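Local coordinates for arginine 3rd transport system periplasmic binding protein (Legionella pneumophila subsp. pneumophila str. Philadelphia 1, PDB 3KZG) that probably binds arginine in the periplasm and hands it to a membrane transport system, as a family 3 bacterial solute-binding protein, at residues L59-I73 and I189-Q201. Sequence-based numbering, arbitrary orientation.
Sequences LKNREVDLVIASMII and IGEGYSIMANPDQ
Val67 and Met196 form an antiparallel hydrogen-bonded pair, Val67 N reaching Met196 O at 3.1 Å and Met196 N returning to Val67 O at 2.9 Å. A second ladder, shifted by two residues, joins 71-73 to 191-194: Ser194 N donates to Met71 O, Ile73 N to Gly192 O, and Glu191 N to Ile73 O. Where the backbones part between the ladders, a water accepts from Ala69 N and Met71 N and donates to Ser194 O, satisfying three buried backbone groups.

Apolar side chains flank the Val67-Met196 pair. Leu59 CD2 meets Met196 CE at 3.7 Å, and Met71 CG lies against the selenium of Met196, Phe81 also touching Leu59 and Met196. Leu66 CD2 packs on Ala197 CB, while Ile68 CD1 and Ile195 CG1 approach each other beside Met34 of helix 29-40. Beside the second ladder, Ser70 CB sits over one face of the Tyr193 ring, a CH-pi contact 4.2 Å from its centroid, and Ile72 CG1 comes obliquely to CE1; Tyr121 of helix 121-127 touches Ile72, Ile189 and Tyr193. Ile72 CG2, anti to its own N, presses to 3.4 Å from Gly190 CA, a tight fit on a positive-phi glycine. Ile73 CG1 rests on Ser194 CB.

Polar side chains meet where helix 55-60 ends in a Schellman motif with Arg62 as C-prime. The Arg62 guanidinium stacks on the Asn198 amide, planes 7° apart; its NH1 donates to Lys60 O, and NH2 makes a salt bridge to Asp200 OD2 at 2.7 Å whose hydrogen bond is weak and bent, the carboxylate turned 76° from the guanidinium. A water links Arg62 NE weakly to Asp200 OD1.

From the lobe of strand 66-67 toward the interlobe junction, backbone bonds and buried water set the register; the exposed salt bridge probably adds less.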
ATOM      1  N   LEU A  59     -11.949  35.214 -16.405  1.00 27.31           N
ATOM      2  CA  LEU A  59     -10.741  35.177 -15.584  1.00 26.36           C
ATOM      3  C   LEU A  59      -9.898  36.423 -15.844  1.00 27.32           C
ATOM      4  O   LEU A  59      -9.398  37.053 -14.912  1.00 25.96           O
ATOM      5  CB  LEU A  59      -9.911  33.927 -15.896  1.00 23.07           C
ATOM      6  CG  LEU A  59      -8.583  33.814 -15.145  1.00 21.79           C
ATOM      7  CD1 LEU A  59      -8.828  33.817 -13.647  1.00 20.99           C
ATOM      8  CD2 LEU A  59      -7.865  32.538 -15.565  1.00 23.92           C
ATOM      9  N   LYS A  60      -9.745  36.776 -17.115  1.00 28.47           N
ATOM     10  CA  LYS A  60      -8.962  37.947 -17.473  1.00 33.02           C
ATOM     11  C   LYS A  60      -9.532  39.232 -16.874  1.00 33.52           C
ATOM     12  O   LYS A  60      -8.780  40.156 -16.570  1.00 34.52           O
ATOM     13  CB  LYS A  60      -8.873  38.081 -18.993  1.00 33.44           C
ATOM     14  CG  LYS A  60      -8.119  39.314 -19.450  1.00 38.38           C
ATOM     15  CD  LYS A  60      -7.844  39.292 -20.945  1.00 40.57           C
ATOM     16  CE  LYS A  60      -6.769  38.270 -21.302  1.00 43.10           C
ATOM     17  NZ  LYS A  60      -7.170  36.863 -21.004  1.00 46.21           N
ATOM     18  N   ASN A  61     -10.850  39.287 -16.701  1.00 34.24           N
ATOM     19  CA  ASN A  61     -11.503  40.469 -16.139  1.00 34.83           C
ATOM     20  C   ASN A  61     -11.589  40.408 -14.615  1.00 35.05           C
ATOM     21  O   ASN A  61     -12.208  41.267 -13.983  1.00 34.61           O
ATOM     22  CB  ASN A  61     -12.916  40.638 -16.721  1.00 37.06           C
ATOM     23  CG  ASN A  61     -12.919  40.795 -18.237  1.00 37.87           C
ATOM     24  OD1 ASN A  61     -12.061  41.470 -18.805  1.00 38.98           O
ATOM     25  ND2 ASN A  61     -13.898  40.183 -18.893  1.00 39.12           N
ATOM     26  N   ARG A  62     -10.966  39.390 -14.030  1.00 32.94           N
ATOM     27  CA  ARG A  62     -10.965  39.221 -12.584  1.00 30.94           C
ATOM     28  C   ARG A  62     -12.353  39.025 -11.986  1.00 30.60           C
ATOM     29  O   ARG A  62     -12.583  39.356 -10.819  1.00 30.85           O
ATOM     30  CB  ARG A  62     -10.273  40.411 -11.908  1.00 32.46           C
ATOM     31  CG  ARG A  62      -8.746  40.302 -11.830  1.00 31.82           C
ATOM     32  CD  ARG A  62      -8.080  40.235 -13.205  1.00 29.64           C
ATOM     33  NE  ARG A  62      -6.623  40.222 -13.076  1.00 27.92           N
ATOM     34  CZ  ARG A  62      -5.774  40.065 -14.088  1.00 27.55           C
ATOM     35  NH1 ARG A  62      -6.223  39.905 -15.322  1.00 27.29           N
ATOM     36  NH2 ARG A  62      -4.468  40.061 -13.861  1.00 24.64           N
ATOM     37  N   GLU A  63     -13.277  38.495 -12.784  1.00 29.62           N
ATOM     38  CA  GLU A  63     -14.630  38.226 -12.300  1.00 28.97           C
ATOM     39  C   GLU A  63     -14.507  37.067 -11.310  1.00 27.67           C
ATOM     40  O   GLU A  63     -15.338  36.890 -10.417  1.00 26.99           O
ATOM     41  CB  GLU A  63     -15.548  37.813 -13.457  1.00 30.77           C
ATOM     42  CG  GLU A  63     -15.791  38.893 -14.503  1.00 34.07           C
ATOM     43  CD  GLU A  63     -16.741  38.436 -15.600  1.00 35.33           C
ATOM     44  OE1 GLU A  63     -17.870  38.010 -15.274  1.00 36.73           O
ATOM     45  OE2 GLU A  63     -16.366  38.504 -16.788  1.00 35.87           O
ATOM     46  N   VAL A  64     -13.452  36.279 -11.493  1.00 26.00           N
ATOM     47  CA  VAL A  64     -13.165  35.135 -10.640  1.00 23.49           C
ATOM     48  C   VAL A  64     -11.666  35.084 -10.363  1.00 22.59           C
ATOM     49  O   VAL A  64     -10.862  35.581 -11.149  1.00 21.39           O
ATOM     50  CB  VAL A  64     -13.583  33.820 -11.309  1.00 21.16           C
ATOM     51  CG1 VAL A  64     -15.081  33.832 -11.569  1.00 22.72           C
ATOM     52  CG2 VAL A  64     -12.816  33.632 -12.603  1.00 18.50           C
ATOM     53  N   ASP A  65     -11.292  34.474  -9.245  1.00 23.28           N
ATOM     54  CA  ASP A  65      -9.882  34.377  -8.878  1.00 24.37           C
ATOM     55  C   ASP A  65      -9.163  33.249  -9.601  1.00 23.54           C
ATOM     56  O   ASP A  65      -7.995  33.377  -9.973  1.00 24.48           O
ATOM     57  CB  ASP A  65      -9.762  34.169  -7.371  1.00 24.42           C
ATOM     58  CG  ASP A  65     -10.358  35.305  -6.591  1.00 25.06           C
ATOM     59  OD1 ASP A  65      -9.936  36.453  -6.835  1.00 25.73           O
ATOM     60  OD2 ASP A  65     -11.242  35.059  -5.742  1.00 25.55           O
ATOM     61  N   LEU A  66      -9.873  32.146  -9.798  1.00 23.11           N
ATOM     62  CA  LEU A  66      -9.311  30.974 -10.453  1.00 22.09           C
ATOM     63  C   LEU A  66     -10.354  30.307 -11.337  1.00 21.02           C
ATOM     64  O   LEU A  66     -11.540  30.621 -11.261  1.00 22.50           O
ATOM     65  CB  LEU A  66      -8.841  29.972  -9.395  1.00 20.20           C
ATOM     66  CG  LEU A  66      -7.773  30.450  -8.414  1.00 20.01           C
ATOM     67  CD1 LEU A  66      -7.673  29.478  -7.252  1.00 21.90           C
ATOM     68  CD2 LEU A  66      -6.438  30.589  -9.138  1.00 18.13           C
ATOM     69  N   VAL A  67      -9.895  29.389 -12.181  1.00 20.44           N
ATOM     70  CA  VAL A  67     -10.779  28.638 -13.058  1.00 18.38           C
ATOM     71  C   VAL A  67     -10.373  27.168 -13.057  1.00 18.45           C
ATOM     72  O   VAL A  67      -9.189  26.838 -13.134  1.00 15.14           O
ATOM     73  CB  VAL A  67     -10.733  29.154 -14.512  1.00 17.41           C
ATOM     74  CG1 VAL A  67     -11.371  28.138 -15.446  1.00 17.91           C
ATOM     75  CG2 VAL A  67     -11.470  30.481 -14.612  1.00 18.18           C
ATOM     76  N   ILE A  68     -11.373  26.301 -12.937  1.00 17.63           N
ATOM     77  CA  ILE A  68     -11.175  24.860 -12.963  1.00 16.15           C
ATOM     78  C   ILE A  68     -12.367  24.277 -13.715  1.00 17.33           C
ATOM     79  O   ILE A  68     -13.501  24.314 -13.242  1.00 18.48           O
ATOM     80  CB  ILE A  68     -11.086  24.253 -11.540  1.00 13.96           C
ATOM     81  CG1 ILE A  68     -10.818  22.748 -11.640  1.00 13.50           C
ATOM     82  CG2 ILE A  68     -12.357  24.547 -10.742  1.00 16.85           C
ATOM     83  CD1 ILE A  68     -10.526  22.079 -10.312  1.00  8.15           C
ATOM     84  N   ALA A  69     -12.095  23.774 -14.910  1.00 17.62           N
ATOM     85  CA  ALA A  69     -13.119  23.190 -15.757  1.00 17.00           C
ATOM     86  C   ALA A  69     -12.398  22.350 -16.789  1.00 16.88           C
ATOM     87  O   ALA A  69     -12.280  22.748 -17.950  1.00 19.54           O
ATOM     88  CB  ALA A  69     -13.914  24.291 -16.435  1.00 20.16           C
ATOM     89  N   SER A  70     -11.908  21.191 -16.353  1.00 16.05           N
ATOM     90  CA  SER A  70     -11.160  20.288 -17.221  1.00 16.57           C
ATOM     91  C   SER A  70     -10.346  21.118 -18.212  1.00 15.55           C
ATOM     92  O   SER A  70     -10.378  20.880 -19.413  1.00 15.53           O
ATOM     93  CB  SER A  70     -12.114  19.327 -17.959  1.00 17.65           C
ATOM     94  OG  SER A  70     -13.005  20.002 -18.830  1.00 16.72           O
HETATM   95  N   MSE A  71      -9.612  22.097 -17.691  1.00 17.22           N
HETATM   96  CA  MSE A  71      -8.799  22.972 -18.527  1.00 18.73           C
HETATM   97  C   MSE A  71      -7.454  22.371 -18.895  1.00 16.40           C
HETATM   98  O   MSE A  71      -6.581  22.217 -18.042  1.00 17.25           O
HETATM   99  CB  MSE A  71      -8.561  24.300 -17.822  1.00 22.55           C
HETATM  100  CG  MSE A  71      -8.027  25.365 -18.763  1.00 29.01           C
HETATM  101 SE   MSE A  71      -9.325  25.699 -20.169  1.00 39.90          SE
HETATM  102  CE  MSE A  71     -10.680  26.514 -19.049  1.00 28.06           C
ATOM    103  N   ILE A  72      -7.276  22.063 -20.172  1.00 16.86           N
ATOM    104  CA  ILE A  72      -6.036  21.465 -20.639  1.00 17.56           C
ATOM    105  C   ILE A  72      -4.896  22.457 -20.835  1.00 18.47           C
ATOM    106  O   ILE A  72      -5.033  23.454 -21.550  1.00 17.21           O
ATOM    107  CB  ILE A  72      -6.247  20.714 -21.965  1.00 17.19           C
ATOM    108  CG1 ILE A  72      -7.355  19.669 -21.800  1.00 18.13           C
ATOM    109  CG2 ILE A  72      -4.936  20.041 -22.393  1.00 16.93           C
ATOM    110  CD1 ILE A  72      -7.738  18.976 -23.080  1.00 18.42           C
ATOM    111  N   ILE A  73      -3.766  22.164 -20.201  1.00 18.80           N
ATOM    112  CA  ILE A  73      -2.585  23.004 -20.327  1.00 18.75           C
ATOM    113  C   ILE A  73      -2.063  22.893 -21.751  1.00 18.85           C
ATOM    114  O   ILE A  73      -1.686  21.805 -22.196  1.00 18.73           O
ATOM    115  CB  ILE A  73      -1.444  22.544 -19.391  1.00 18.39           C
ATOM    116  CG1 ILE A  73      -1.891  22.600 -17.937  1.00 16.85           C
ATOM    117  CG2 ILE A  73      -0.213  23.429 -19.598  1.00 19.91           C
ATOM    118  CD1 ILE A  73      -0.805  22.177 -16.979  1.00 16.71           C
ATOM    119  N   ILE A 189      -3.715  14.517 -25.246  1.00 19.78           N
ATOM    120  CA  ILE A 189      -3.773  15.873 -25.766  1.00 19.86           C
ATOM    121  C   ILE A 189      -3.455  16.866 -24.659  1.00 18.16           C
ATOM    122  O   ILE A 189      -4.008  16.791 -23.562  1.00 18.67           O
ATOM    123  CB  ILE A 189      -5.165  16.191 -26.356  1.00 22.27           C
ATOM    124  CG1 ILE A 189      -5.178  17.624 -26.903  1.00 24.06           C
ATOM    125  CG2 ILE A 189      -6.235  15.985 -25.292  1.00 19.33           C
ATOM    126  CD1 ILE A 189      -6.504  18.054 -27.479  1.00 29.38           C
ATOM    127  N   GLY A 190      -2.549  17.791 -24.947  1.00 18.47           N
ATOM    128  CA  GLY A 190      -2.181  18.778 -23.952  1.00 19.15           C
ATOM    129  C   GLY A 190      -1.309  18.189 -22.859  1.00 18.19           C
ATOM    130  O   GLY A 190      -0.853  17.051 -22.960  1.00 17.42           O
ATOM    131  N   GLU A 191      -1.091  18.958 -21.801  1.00 18.37           N
ATOM    132  CA  GLU A 191      -0.241  18.507 -20.708  1.00 18.17           C
ATOM    133  C   GLU A 191      -0.975  18.306 -19.385  1.00 18.43           C
ATOM    134  O   GLU A 191      -0.394  18.493 -18.314  1.00 18.73           O
ATOM    135  CB  GLU A 191       0.917  19.495 -20.528  1.00 17.65           C
ATOM    136  CG  GLU A 191       1.685  19.757 -21.814  1.00 17.08           C
ATOM    137  CD  GLU A 191       2.883  20.673 -21.624  1.00 19.33           C
ATOM    138  OE1 GLU A 191       3.754  20.353 -20.788  1.00 19.89           O
ATOM    139  OE2 GLU A 191       2.957  21.711 -22.317  1.00 19.78           O
ATOM    140  N   GLY A 192      -2.249  17.926 -19.464  1.00 17.25           N
ATOM    141  CA  GLY A 192      -3.023  17.677 -18.260  1.00 16.40           C
ATOM    142  C   GLY A 192      -4.046  18.735 -17.896  1.00 15.75           C
ATOM    143  O   GLY A 192      -3.936  19.875 -18.331  1.00 15.33           O
ATOM    144  N   TYR A 193      -5.046  18.348 -17.106  1.00 15.99           N
ATOM    145  CA  TYR A 193      -6.077  19.277 -16.660  1.00 15.98           C
ATOM    146  C   TYR A 193      -5.486  20.016 -15.476  1.00 15.90           C
ATOM    147  O   TYR A 193      -4.866  19.413 -14.598  1.00 14.47           O
ATOM    148  CB  TYR A 193      -7.359  18.540 -16.239  1.00 16.85           C
ATOM    149  CG  TYR A 193      -8.035  17.766 -17.358  1.00 17.61           C
ATOM    150  CD1 TYR A 193      -8.370  18.389 -18.558  1.00 15.13           C
ATOM    151  CD2 TYR A 193      -8.331  16.405 -17.215  1.00 18.93           C
ATOM    152  CE1 TYR A 193      -8.977  17.678 -19.595  1.00 16.83           C
ATOM    153  CE2 TYR A 193      -8.943  15.686 -18.244  1.00 15.89           C
ATOM    154  CZ  TYR A 193      -9.260  16.330 -19.433  1.00 16.38           C
ATOM    155  OH  TYR A 193      -9.848  15.629 -20.461  1.00 16.32           O
ATOM    156  N   SER A 194      -5.680  21.329 -15.448  1.00 16.54           N
ATOM    157  CA  SER A 194      -5.108  22.135 -14.383  1.00 16.85           C
ATOM    158  C   SER A 194      -5.946  23.347 -13.995  1.00 16.51           C
ATOM    159  O   SER A 194      -6.888  23.720 -14.693  1.00 19.10           O
ATOM    160  CB  SER A 194      -3.708  22.592 -14.809  1.00 16.14           C
ATOM    161  OG  SER A 194      -3.289  23.725 -14.076  1.00 21.19           O
ATOM    162  N   ILE A 195      -5.594  23.947 -12.866  1.00 16.43           N
ATOM    163  CA  ILE A 195      -6.274  25.135 -12.369  1.00 15.97           C
ATOM    164  C   ILE A 195      -5.588  26.322 -13.052  1.00 18.37           C
ATOM    165  O   ILE A 195      -4.368  26.467 -12.984  1.00 17.47           O
ATOM    166  CB  ILE A 195      -6.150  25.208 -10.835  1.00 18.30           C
ATOM    167  CG1 ILE A 195      -6.869  23.996 -10.222  1.00 17.98           C
ATOM    168  CG2 ILE A 195      -6.756  26.499 -10.301  1.00 17.63           C
ATOM    169  CD1 ILE A 195      -6.756  23.908  -8.725  1.00 18.13           C
HETATM  170  N   MSE A 196      -6.381  27.156 -13.720  1.00 18.83           N
HETATM  171  CA  MSE A 196      -5.867  28.297 -14.469  1.00 19.21           C
HETATM  172  C   MSE A 196      -6.016  29.632 -13.747  1.00 19.18           C
HETATM  173  O   MSE A 196      -6.952  29.842 -12.980  1.00 17.45           O
HETATM  174  CB  MSE A 196      -6.579  28.344 -15.817  1.00 23.99           C
HETATM  175  CG  MSE A 196      -5.935  29.195 -16.885  1.00 28.68           C
HETATM  176 SE   MSE A 196      -6.895  28.925 -18.540  1.00 39.79          SE
HETATM  177  CE  MSE A 196      -8.556  29.838 -18.041  1.00 32.34           C
ATOM    178  N   ALA A 197      -5.072  30.532 -13.989  1.00 19.48           N
ATOM    179  CA  ALA A 197      -5.112  31.836 -13.352  1.00 20.21           C
ATOM    180  C   ALA A 197      -4.384  32.863 -14.201  1.00 20.48           C
ATOM    181  O   ALA A 197      -3.751  32.516 -15.202  1.00 21.73           O
ATOM    182  CB  ALA A 197      -4.484  31.754 -11.965  1.00 18.87           C
ATOM    183  N   ASN A 198      -4.497  34.132 -13.817  1.00 21.23           N
ATOM    184  CA  ASN A 198      -3.822  35.200 -14.541  1.00 22.10           C
ATOM    185  C   ASN A 198      -2.345  35.164 -14.132  1.00 22.50           C
ATOM    186  O   ASN A 198      -2.017  34.777 -13.013  1.00 23.83           O
ATOM    187  CB  ASN A 198      -4.457  36.556 -14.202  1.00 21.79           C
ATOM    188  CG  ASN A 198      -5.863  36.700 -14.774  1.00 21.06           C
ATOM    189  OD1 ASN A 198      -6.830  36.914 -14.040  1.00 23.46           O
ATOM    190  ND2 ASN A 198      -5.978  36.576 -16.090  1.00 19.98           N
ATOM    191  N   PRO A 199      -1.437  35.557 -15.037  1.00 23.99           N
ATOM    192  CA  PRO A 199       0.004  35.555 -14.759  1.00 24.61           C
ATOM    193  C   PRO A 199       0.461  36.171 -13.437  1.00 25.69           C
ATOM    194  O   PRO A 199       1.431  35.699 -12.833  1.00 25.71           O
ATOM    195  CB  PRO A 199       0.583  36.286 -15.968  1.00 25.24           C
ATOM    196  CG  PRO A 199      -0.340  35.873 -17.066  1.00 24.76           C
ATOM    197  CD  PRO A 199      -1.699  36.031 -16.407  1.00 24.20           C
ATOM    198  N   ASP A 200      -0.222  37.215 -12.981  1.00 24.09           N
ATOM    199  CA  ASP A 200       0.177  37.865 -11.739  1.00 24.35           C
ATOM    200  C   ASP A 200      -0.287  37.160 -10.472  1.00 23.24           C
ATOM    201  O   ASP A 200      -0.107  37.678  -9.371  1.00 23.95           O
ATOM    202  CB  ASP A 200      -0.306  39.320 -11.710  1.00 25.86           C
ATOM    203  CG  ASP A 200      -1.809  39.445 -11.859  1.00 27.75           C
ATOM    204  OD1 ASP A 200      -2.536  38.494 -11.505  1.00 28.04           O
ATOM    205  OD2 ASP A 200      -2.266  40.512 -12.316  1.00 30.90           O
ATOM    206  N   GLN A 201      -0.870  35.976 -10.616  1.00 22.00           N
ATOM    207  CA  GLN A 201      -1.352  35.244  -9.453  1.00 19.79           C
ATOM    208  C   GLN A 201      -0.431  34.071  -9.115  1.00 20.37           C
ATOM    209  O   GLN A 201      -0.862  33.086  -8.516  1.00 17.51           O
ATOM    210  CB  GLN A 201      -2.774  34.737  -9.703  1.00 19.91           C
ATOM    211  CG  GLN A 201      -3.774  35.830 -10.099  1.00 19.53           C
ATOM    212  CD  GLN A 201      -5.200  35.318 -10.154  1.00 18.21           C
ATOM    213  OE1 GLN A 201      -5.815  35.047  -9.118  1.00 19.10           O
ATOM    214  NE2 GLN A 201      -5.726  35.160 -11.363  1.00 14.93           N
TER
HETATM  215  O   HOH W   1      -5.354  38.619 -11.120  1.00 21.79           O
HETATM  216  O   HOH W   2      -9.490  22.470 -15.051  1.00 14.01           O